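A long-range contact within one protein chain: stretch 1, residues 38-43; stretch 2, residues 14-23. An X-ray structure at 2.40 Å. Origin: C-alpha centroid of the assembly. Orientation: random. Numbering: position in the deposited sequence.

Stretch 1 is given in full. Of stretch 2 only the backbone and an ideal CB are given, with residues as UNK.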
# COMPACT_ATOMS: atom_id res chain seq x y z
N TYR A 38 1.45 12.59 7.25
CA TYR A 38 2.25 13.75 6.84
C TYR A 38 2.25 14.69 8.04
O TYR A 38 1.19 15.09 8.49
CB TYR A 38 1.62 14.45 5.63
CG TYR A 38 1.77 13.72 4.29
CD1 TYR A 38 2.85 13.99 3.44
CD2 TYR A 38 0.80 12.78 3.84
CE1 TYR A 38 2.99 13.35 2.21
CE2 TYR A 38 0.93 12.13 2.61
CZ TYR A 38 2.03 12.43 1.80
OH TYR A 38 2.22 11.82 0.57
N ASP A 39 3.43 15.03 8.57
CA ASP A 39 3.52 15.86 9.78
C ASP A 39 3.07 17.29 9.60
O ASP A 39 2.59 17.89 10.53
CB ASP A 39 4.93 15.81 10.39
CG ASP A 39 5.43 14.40 10.54
OD1 ASP A 39 5.39 13.89 11.69
OD2 ASP A 39 5.77 13.78 9.49
N LEU A 40 3.23 17.83 8.40
CA LEU A 40 2.85 19.22 8.13
C LEU A 40 1.83 19.31 7.00
O LEU A 40 1.92 18.57 6.03
CB LEU A 40 4.10 20.07 7.79
CG LEU A 40 5.23 20.27 8.82
CD1 LEU A 40 6.54 20.77 8.15
CD2 LEU A 40 4.82 21.21 9.96
N VAL A 41 0.88 20.23 7.12
CA VAL A 41 -0.05 20.55 6.03
C VAL A 41 0.02 22.04 5.81
O VAL A 41 -0.16 22.80 6.77
CB VAL A 41 -1.55 20.18 6.35
CG1 VAL A 41 -2.48 20.60 5.19
CG2 VAL A 41 -1.71 18.70 6.62
N ALA A 42 0.25 22.46 4.56
CA ALA A 42 0.10 23.87 4.23
C ALA A 42 -1.18 24.19 3.45
O ALA A 42 -1.40 23.64 2.38
CB ALA A 42 1.34 24.41 3.46
N LEU A 43 -1.99 25.08 3.99
CA LEU A 43 -3.10 25.68 3.26
C LEU A 43 -2.58 26.89 2.47
O LEU A 43 -2.24 27.93 3.06
CB LEU A 43 -4.22 26.09 4.21
CG LEU A 43 -5.43 26.82 3.62
CD1 LEU A 43 -6.17 25.91 2.65
CD2 LEU A 43 -6.37 27.30 4.73
N UNK A 14 13.33 17.82 11.58
CA UNK A 14 13.12 19.03 10.79
C UNK A 14 11.72 19.62 10.89
O UNK A 14 11.48 20.71 10.36
CB UNK A 14 13.43 18.73 9.32
N UNK A 15 10.79 18.92 11.54
CA UNK A 15 9.39 19.34 11.59
C UNK A 15 9.20 20.85 11.85
O UNK A 15 8.57 21.55 11.04
CB UNK A 15 8.67 18.54 12.68
N UNK A 16 9.77 21.35 12.95
CA UNK A 16 9.56 22.76 13.33
C UNK A 16 10.26 23.73 12.41
O UNK A 16 9.67 24.69 11.93
CB UNK A 16 10.04 23.00 14.76
N UNK A 17 11.53 23.48 12.14
CA UNK A 17 12.29 24.20 11.12
C UNK A 17 11.45 24.36 9.85
O UNK A 17 11.13 25.49 9.43
CB UNK A 17 13.60 23.47 10.81
N UNK A 18 11.04 23.25 9.25
CA UNK A 18 10.22 23.31 8.01
C UNK A 18 8.86 23.98 8.20
O UNK A 18 8.43 24.78 7.36
CB UNK A 18 10.00 21.90 7.47
N UNK A 19 8.23 23.71 9.34
CA UNK A 19 6.99 24.37 9.68
C UNK A 19 7.15 25.87 9.55
O UNK A 19 6.42 26.50 8.81
CB UNK A 19 6.54 23.99 11.09
N UNK A 20 8.14 26.42 10.26
CA UNK A 20 8.40 27.86 10.32
C UNK A 20 8.83 28.49 9.01
O UNK A 20 8.39 29.59 8.69
CB UNK A 20 9.48 28.13 11.37
N UNK A 21 9.68 27.79 8.26
CA UNK A 21 10.07 28.20 6.91
C UNK A 21 8.91 28.24 5.90
O UNK A 21 8.85 29.17 5.10
CB UNK A 21 11.15 27.25 6.39
N UNK A 22 8.01 27.24 5.94
CA UNK A 22 6.85 27.17 5.02
C UNK A 22 5.88 28.30 5.34
O UNK A 22 5.27 28.87 4.46
CB UNK A 22 6.14 25.82 5.13
N UNK A 23 5.75 28.61 6.63
CA UNK A 23 4.97 29.76 7.06
C UNK A 23 5.46 31.10 6.47
O UNK A 23 4.69 32.06 6.43
CB UNK A 23 4.99 29.84 8.59

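Stretch 1 enters as a loop and becomes a strand at Leu40, and the helix of stretch 2 runs alongside it, the two axes only 3° from parallel and 9.7 Å apart at their closest. Asp39, Leu40 and Ala42 point toward the helix and Val41 away; Leu40 and Ala42 offer methyl groups, Asp39 its CB and a carboxylate. No hydrogen bond crosses the gap, so packing must do the work.

Position 14 comes first. Its CB points sideways and nothing of stretch 1 lies within 5.5 Å of it, so most side chains would do, long polar ones included. It is Arg14, whose end leads away and whose NE and NH2 are hydrogen-bonded elsewhere in the structure.

At position 15 the CB points toward stretch 1, 5.2 Å from Asp39 CB and 5.4 Å from Leu40 CD2. Valine, isoleucine or leucine would fit beside these carbons, while a polar side chain able to reach the carboxylate is conceivable. The residue is Val15, with chi1 in t. Its closest side-chain contact is made by CG2, 4.1 Å from Asp39 CB; CG1 lies 4.3 Å from Leu40 CD2 and is also near Asp39 CB, at 4.5 Å.

Positions 16 and 17 meet nothing of stretch 1, the first CB pointing away and the second sideways. Stretch 1 sets no demand here, and helix-compatible residues, polar or small, suffice. They are Gln16 and Ala17.

Position 18 turns back toward the strand, and its ideal CB is already 3.7 Å from Leu40 CD1. An apolar residue suits, provided its branches can leave the leucine methyl; alanine would also make the contact. Leu18 is found, with chi1 in m and chi2 in t. Its CB packs 3.8 Å from Leu40 CD1, whereas CG and both CD atoms extend farther from that methyl.

Position 19 is the tightest. An ideal CB would sit 3.5 Å from Leu40 CD2 and be crowded by Val15 O, at 3.2 Å. The backbone angles, -51/-56, are ordinary for a helix and do not themselves require glycine; the crowding favours it, though alanine is not strictly excluded. Gly19 is the answer. With no CB there, Leu40 CD2 lies over the backbone, 3.8 Å from Gly19 CA. Leu40 CD1 meets the backbone nearby, 3.6 Å from Gly19 N and 3.6 Å from Val15 O, while those two helix atoms remain paired in the hydrogen bond Gly19 N to Val15 O, 2.8 Å long.

Positions 20 and 21 are out of reach, leaving the choice to other surroundings; they hold Glu20 and Ala21.

At position 22 the CB again points toward the strand, but stops 5.3 Å from Ala42 CB. The gap leaves room for a branch beyond CB, so valine, isoleucine, leucine or methionine would suit. Ile22, with chi1 in m, brings CG2 to 3.9 Å from Ala42 CB.

Position 23 points sideways without contact, so many residues would pass; it is Ala23.

Stretch 2 (14-23) RVQALGEAIA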
# COMPACT_ATOMS: atom_id res chain seq x y z
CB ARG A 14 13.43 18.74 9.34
CG ARG A 14 14.87 18.33 9.08
CD ARG A 14 15.84 19.50 9.31
NE ARG A 14 15.58 20.63 8.41
CZ ARG A 14 15.90 21.89 8.69
NH1 ARG A 14 16.51 22.20 9.84
NH2 ARG A 14 15.62 22.85 7.81
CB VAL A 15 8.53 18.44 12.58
CG1 VAL A 15 7.12 19.00 12.77
CG2 VAL A 15 8.46 16.99 12.10
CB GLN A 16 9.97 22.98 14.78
CG GLN A 16 9.04 22.34 15.76
CD GLN A 16 9.52 22.43 17.18
OE1 GLN A 16 9.04 23.27 17.94
NE2 GLN A 16 10.41 21.52 17.57
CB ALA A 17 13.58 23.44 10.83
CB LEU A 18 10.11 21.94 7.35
CG LEU A 18 11.48 21.32 7.05
CD1 LEU A 18 11.34 19.85 6.83
CD2 LEU A 18 12.15 21.99 5.85
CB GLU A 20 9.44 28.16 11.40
CG GLU A 20 8.97 27.76 12.78
CD GLU A 20 10.03 27.92 13.83
OE1 GLU A 20 11.23 27.84 13.49
OE2 GLU A 20 9.66 28.11 14.99
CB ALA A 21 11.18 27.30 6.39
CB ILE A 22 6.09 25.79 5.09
CG1 ILE A 22 7.02 24.58 4.93
CG2 ILE A 22 4.94 25.71 4.08
CD1 ILE A 22 7.90 24.64 3.77
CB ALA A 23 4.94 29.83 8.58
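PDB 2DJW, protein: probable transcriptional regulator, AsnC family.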